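Local coordinates for uncharacterized protein (Bacteroides vulgatus, PDB 4FMR) that is of unknown function but probably binds DNA through an HU/IHF-like domain joined to an Ig-like DUF4469 domain, at residues 136-141 against 146-151; 187-192 against 199-204. One frame throughout, in Å; residues are numbered along the deposited sequence.

Contact 1 (136-141 against 146-151)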
loop_
_atom_site.group_PDB
_atom_site.type_symbol
_atom_site.label_atom_id
_atom_site.label_comp_id
_atom_site.label_asym_id
_atom_site.label_seq_id
_atom_site.Cartn_x
_atom_site.Cartn_y
_atom_site.Cartn_z
ATOM N N GLY B 136 5.964 -6.321 13.251
ATOM C CA GLY B 136 4.834 -7.214 13.089
ATOM C C GLY B 136 4.678 -7.704 11.669
ATOM O O GLY B 136 5.191 -7.081 10.738
ATOM N N GLN B 137 3.955 -8.819 11.482
ATOM C CA GLN B 137 3.708 -9.328 10.139
ATOM C C GLN B 137 2.336 -10.022 10.039
ATOM O O GLN B 137 2.034 -10.933 10.817
ATOM C CB GLN B 137 4.827 -10.286 9.658
ATOM C CG GLN B 137 4.747 -10.534 8.141
ATOM C CD GLN B 137 5.675 -11.600 7.639
ATOM O OE1 GLN B 137 5.757 -12.718 8.180
ATOM N NE2 GLN B 137 6.341 -11.294 6.538
ATOM N N ASP B 138 1.544 -9.610 9.037
ATOM C CA ASP B 138 0.245 -10.187 8.746
ATOM C C ASP B 138 0.443 -11.381 7.838
ATOM O O ASP B 138 1.147 -11.251 6.837
ATOM C CB ASP B 138 -0.698 -9.154 8.110
ATOM C CG ASP B 138 -2.126 -9.661 8.056
ATOM O OD1 ASP B 138 -2.680 -9.972 9.121
ATOM O OD2 ASP B 138 -2.658 -9.821 6.947
ATOM N N ALA B 139 -0.154 -12.544 8.183
ATOM C CA ALA B 139 0.028 -13.782 7.424
ATOM C C ALA B 139 -0.667 -13.731 6.071
ATOM O O ALA B 139 -0.110 -14.191 5.083
ATOM C CB ALA B 139 -0.482 -14.973 8.224
ATOM N N THR B 140 -1.852 -13.137 6.022
ATOM C CA THR B 140 -2.691 -13.054 4.828
ATOM C C THR B 140 -2.102 -12.125 3.787
ATOM O O THR B 140 -2.031 -12.536 2.635
ATOM C CB THR B 140 -4.095 -12.617 5.226
ATOM O OG1 THR B 140 -4.574 -13.587 6.138
ATOM C CG2 THR B 140 -5.052 -12.535 4.050
ATOM N N THR B 141 -1.709 -10.890 4.157
ATOM C CA THR B 141 -1.224 -9.898 3.183
ATOM C C THR B 141 0.306 -9.831 3.131
ATOM O O THR B 141 0.848 -9.272 2.176
ATOM C CB THR B 141 -1.784 -8.493 3.524
ATOM O OG1 THR B 141 -1.199 -8.051 4.744
ATOM C CG2 THR B 141 -3.326 -8.454 3.638
ATOM N N PHE B 146 2.037 -3.029 10.412
ATOM C CA PHE B 146 1.135 -3.245 11.543
ATOM C C PHE B 146 -0.334 -3.164 11.137
ATOM O O PHE B 146 -1.185 -2.922 11.988
ATOM C CB PHE B 146 1.412 -2.332 12.741
ATOM C CG PHE B 146 2.247 -3.088 13.748
ATOM C CD1 PHE B 146 3.630 -3.110 13.648
ATOM C CD2 PHE B 146 1.644 -3.871 14.726
ATOM C CE1 PHE B 146 4.393 -3.814 14.566
ATOM C CE2 PHE B 146 2.412 -4.601 15.629
ATOM C CZ PHE B 146 3.779 -4.587 15.528
ATOM N N SER B 147 -0.629 -3.433 9.850
ATOM C CA SER B 147 -1.976 -3.647 9.354
ATOM C C SER B 147 -2.196 -5.162 9.453
ATOM O O SER B 147 -1.241 -5.925 9.286
ATOM C CB SER B 147 -2.162 -3.101 7.941
ATOM O OG SER B 147 -1.365 -3.835 7.030
ATOM N N ALA B 148 -3.408 -5.594 9.804
ATOM C CA ALA B 148 -3.684 -7.001 10.052
ATOM C C ALA B 148 -5.077 -7.406 9.572
ATOM O O ALA B 148 -5.924 -6.552 9.325
ATOM C CB ALA B 148 -3.547 -7.282 11.545
ATOM N N THR B 149 -5.294 -8.707 9.440
ATOM C CA THR B 149 -6.561 -9.288 8.980
ATOM C C THR B 149 -7.268 -10.027 10.142
ATOM O O THR B 149 -6.690 -10.945 10.718
ATOM C CB THR B 149 -6.296 -10.245 7.788
ATOM O OG1 THR B 149 -5.482 -9.592 6.798
ATOM C CG2 THR B 149 -7.583 -10.729 7.144
ATOM N N ALA B 150 -8.511 -9.630 10.463
ATOM C CA ALA B 150 -9.358 -10.280 11.481
ATOM C C ALA B 150 -9.628 -11.720 11.080
ATOM O O ALA B 150 -9.781 -11.990 9.901
ATOM C CB ALA B 150 -10.677 -9.525 11.646
ATOM N N GLY B 151 -9.624 -12.628 12.048
ATOM C CA GLY B 151 -9.837 -14.053 11.808
ATOM C C GLY B 151 -8.633 -14.755 11.225
ATOM O O GLY B 151 -8.738 -15.919 10.835
HETATM O O HOH W 1 -2.484 -6.025 5.938
#

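Contact 2 (187-192 against 199-204)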
loop_
_atom_site.group_PDB
_atom_site.type_symbol
_atom_site.label_atom_id
_atom_site.label_comp_id
_atom_site.label_asym_id
_atom_site.label_seq_id
_atom_site.Cartn_x
_atom_site.Cartn_y
_atom_site.Cartn_z
ATOM N N ASN B 187 -5.886 -17.315 25.436
ATOM C CA ASN B 187 -4.506 -17.775 25.557
ATOM C C ASN B 187 -4.179 -18.926 24.617
ATOM O O ASN B 187 -3.018 -19.033 24.227
ATOM C CB ASN B 187 -4.194 -18.195 26.990
ATOM C CG ASN B 187 -3.900 -17.041 27.919
ATOM O OD1 ASN B 187 -3.586 -15.911 27.508
ATOM N ND2 ASN B 187 -3.942 -17.323 29.205
ATOM N N ASP B 188 -5.186 -19.752 24.217
ATOM C CA ASP B 188 -4.949 -20.875 23.298
ATOM C C ASP B 188 -4.759 -20.353 21.846
ATOM O O ASP B 188 -4.225 -21.096 21.014
ATOM C CB ASP B 188 -6.051 -21.963 23.382
ATOM C CG ASP B 188 -7.477 -21.633 22.944
ATOM O OD1 ASP B 188 -7.740 -20.465 22.567
ATOM O OD2 ASP B 188 -8.331 -22.549 22.971
HETATM N N MSE B 189 -5.158 -19.063 21.571
HETATM C CA MSE B 189 -4.999 -18.448 20.256
HETATM C C MSE B 189 -3.600 -17.821 20.138
HETATM O O MSE B 189 -3.283 -17.169 19.144
HETATM C CB MSE B 189 -6.119 -17.449 19.980
HETATM C CG MSE B 189 -7.494 -18.104 20.036
HETATM SE SE MSE B 189 -7.786 -19.439 18.629
HETATM C CE MSE B 189 -7.033 -21.165 19.336
ATOM N N ILE B 190 -2.746 -18.061 21.156
ATOM C CA ILE B 190 -1.332 -17.704 21.142
ATOM C C ILE B 190 -0.706 -19.003 20.625
ATOM O O ILE B 190 -0.726 -19.996 21.344
ATOM C CB ILE B 190 -0.750 -17.177 22.485
ATOM C CG1 ILE B 190 -1.488 -15.887 22.969
ATOM C CG2 ILE B 190 0.782 -16.951 22.340
ATOM C CD1 ILE B 190 -1.259 -15.530 24.469
ATOM N N VAL B 191 -0.333 -19.048 19.335
ATOM C CA VAL B 191 0.147 -20.257 18.653
ATOM C C VAL B 191 1.662 -20.480 18.873
ATOM O O VAL B 191 2.096 -21.622 18.991
ATOM C CB VAL B 191 -0.200 -20.136 17.150
ATOM C CG1 VAL B 191 0.214 -21.385 16.379
ATOM C CG2 VAL B 191 -1.682 -19.877 16.988
ATOM N N LEU B 192 2.450 -19.399 18.856
ATOM C CA LEU B 192 3.892 -19.417 19.091
ATOM C C LEU B 192 4.158 -18.399 20.171
ATOM O O LEU B 192 3.746 -17.243 20.037
ATOM C CB LEU B 192 4.719 -19.161 17.793
ATOM C CG LEU B 192 6.266 -19.313 17.934
ATOM C CD1 LEU B 192 6.661 -20.708 18.420
ATOM C CD2 LEU B 192 6.977 -18.996 16.646
ATOM N N ILE B 199 3.156 -15.528 17.705
ATOM C CA ILE B 199 2.210 -15.764 16.624
ATOM C C ILE B 199 0.840 -15.887 17.275
ATOM O O ILE B 199 0.636 -16.705 18.183
ATOM C CB ILE B 199 2.536 -16.944 15.669
ATOM C CG1 ILE B 199 3.948 -16.750 15.048
ATOM C CG2 ILE B 199 1.445 -17.029 14.556
ATOM C CD1 ILE B 199 4.470 -17.880 14.177
ATOM N N ILE B 200 -0.085 -15.037 16.852
ATOM C CA ILE B 200 -1.430 -15.065 17.414
ATOM C C ILE B 200 -2.432 -15.273 16.303
ATOM O O ILE B 200 -2.127 -15.017 15.148
ATOM C CB ILE B 200 -1.771 -13.766 18.264
ATOM C CG1 ILE B 200 -1.756 -12.481 17.399
ATOM C CG2 ILE B 200 -0.852 -13.646 19.494
ATOM C CD1 ILE B 200 -2.356 -11.204 18.004
ATOM N N LEU B 201 -3.626 -15.754 16.663
ATOM C CA LEU B 201 -4.791 -15.841 15.780
ATOM C C LEU B 201 -5.720 -14.733 16.188
ATOM O O LEU B 201 -6.101 -14.684 17.343
ATOM C CB LEU B 201 -5.504 -17.217 15.823
ATOM C CG LEU B 201 -6.715 -17.344 14.836
ATOM C CD1 LEU B 201 -6.288 -17.159 13.387
ATOM C CD2 LEU B 201 -7.377 -18.700 14.950
ATOM N N LEU B 202 -6.030 -13.809 15.298
ATOM C CA LEU B 202 -6.919 -12.696 15.643
ATOM C C LEU B 202 -8.387 -13.116 15.583
ATOM O O LEU B 202 -8.753 -13.778 14.623
ATOM C CB LEU B 202 -6.688 -11.495 14.690
ATOM C CG LEU B 202 -5.358 -10.749 14.807
ATOM C CD1 LEU B 202 -5.140 -9.842 13.608
ATOM C CD2 LEU B 202 -5.281 -9.960 16.105
ATOM N N PRO B 203 -9.261 -12.739 16.547
ATOM C CA PRO B 203 -10.706 -13.075 16.399
ATOM C C PRO B 203 -11.310 -12.477 15.112
ATOM O O PRO B 203 -10.891 -11.405 14.652
ATOM C CB PRO B 203 -11.366 -12.457 17.649
ATOM C CG PRO B 203 -10.238 -12.123 18.573
ATOM C CD PRO B 203 -9.009 -11.920 17.753
ATOM N N ALA B 204 -12.293 -13.186 14.539
ATOM C CA ALA B 204 -12.960 -12.847 13.283
ATOM C C ALA B 204 -13.964 -11.704 13.418
ATOM O O ALA B 204 -14.189 -10.983 12.448
ATOM C CB ALA B 204 -13.673 -14.081 12.739
#

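Contact 1 (136-141 against 146-151)
Asp-138 turns its carboxylate onto Thr-149 because its CG lies anti to the backbone N (chi1 -169°), while Thr-149 carries OG1 beside its own backbone N (chi1 -50°), setting hydroxyl and amide side by side as two donors for one acid. The side chains cross at about a right angle. Thr-149 OG1 gives its proton to Asp-138 OD2 on the syn side at 2.8 Å, and Thr-149 N reaches Asp-138 OD1 at 2.9 Å from above the carboxylate plane. From the opposite face of that plane to the hydroxyl, and on the anti side, Thr-141 N adds a bond of 3.1 Å to Asp-138 OD2, closing an Asx motif in which the acid pins the turn following its own strand. Short Asp suits this place, serving its own turn and the next strand at once. Ala-148 CA lies 3.3 Å from Asp-138 OD1, its methyl a little farther off. A water joins Thr-141 OG1 to Ser-147 OG, whose hydroxyl also bonds Asp-145. At the far end the Phe-146 ring, which also stacks on His-235, brings CE1 obliquely to 3.2 Å from Gly-136 N; glycine suits a place where a ring lies so close to its N and CA. Without the carboxylate, as with an alanine at Asp-138, the amide and hydroxyl of Thr-149 would probably lose their common acceptor and the turn at Thr-141 its anchor. With three donors round one buried carboxylate, the negative charge is likely to be stabilised, and 136-141 is tied to 146-151 through a side chain.

Contact 2 (187-192 against 199-204)
Val-191 N donates to Ile-199 O at 2.8 Å. Leu-201 N meets Met-189 O at 2.9 Å, and Ile-199 N returns a bond to Leu-192 O. A fourth, weak bond runs from Leu-192 N to the same Ile-199 O, so one carbonyl faces two successive amides. That is a classic beta bulge, with Val-191 and Leu-192 opposite Ile-199, and it shifts the register of the antiparallel hairpin by one. Leu-192 and Ile-199, themselves part of the bulge, form a hydrogen-bonded pair, whereas Ile-190 and Ile-200 form a non-hydrogen-bonded one. Ile-200 CA also approaches Met-189 O in a CA-H...O contact.

Packing follows the two faces. Leu-192 and Ile-199 share one: their branches cross at a slant, with Leu-192 CD2 3.7 Å from Ile-199 CD1 and Leu-192 CB against Ile-199 CG1. On the other, Ile-190 CG1 lies 4.2 Å from Ile-200 CG2, a loose touch. Beta-branched Ile-190, Ile-199 and Ile-200 suit their extended backbone. Selenomethionine Met-189, bent at chi2 and chi3, runs alongside Leu-201 in the same direction; SE lies 3.8 Å from Leu-201 CD2 in one of its two conformers, so this touch is less certain.

Strand 190-193 is the outermost strand of its four-stranded antiparallel sheet within the chain, and strand 197-201 separates it from strand 153-159, where Ile-200 bonds Phe-154 through the backbone. Ile-190 reaches across to Val-172 of the five-stranded sheet, while Ile-199 rests on Thr-155.

Contact 1 closes before contact 2 opens along the chain, and their centres lie about 12 Å apart inside the DUF4469 domain with its Ig-like fold. Within this chain, strands 132-138 and 190-193 form the outer edges of one four-stranded antiparallel sheet, with 153-159 and 197-201 between them. Contact 1 links one of these edges to strand 147-149 of the five-stranded mixed sheet, whereas contact 2 is the hairpin at the other edge. They meet where Gly-151 N probably bonds Pro-203 O and Leu-202 CD1 packs on Ala-148 CB. Thus a polar tie between sheets and a hairpin within one sheet join into a continuous part of the domain.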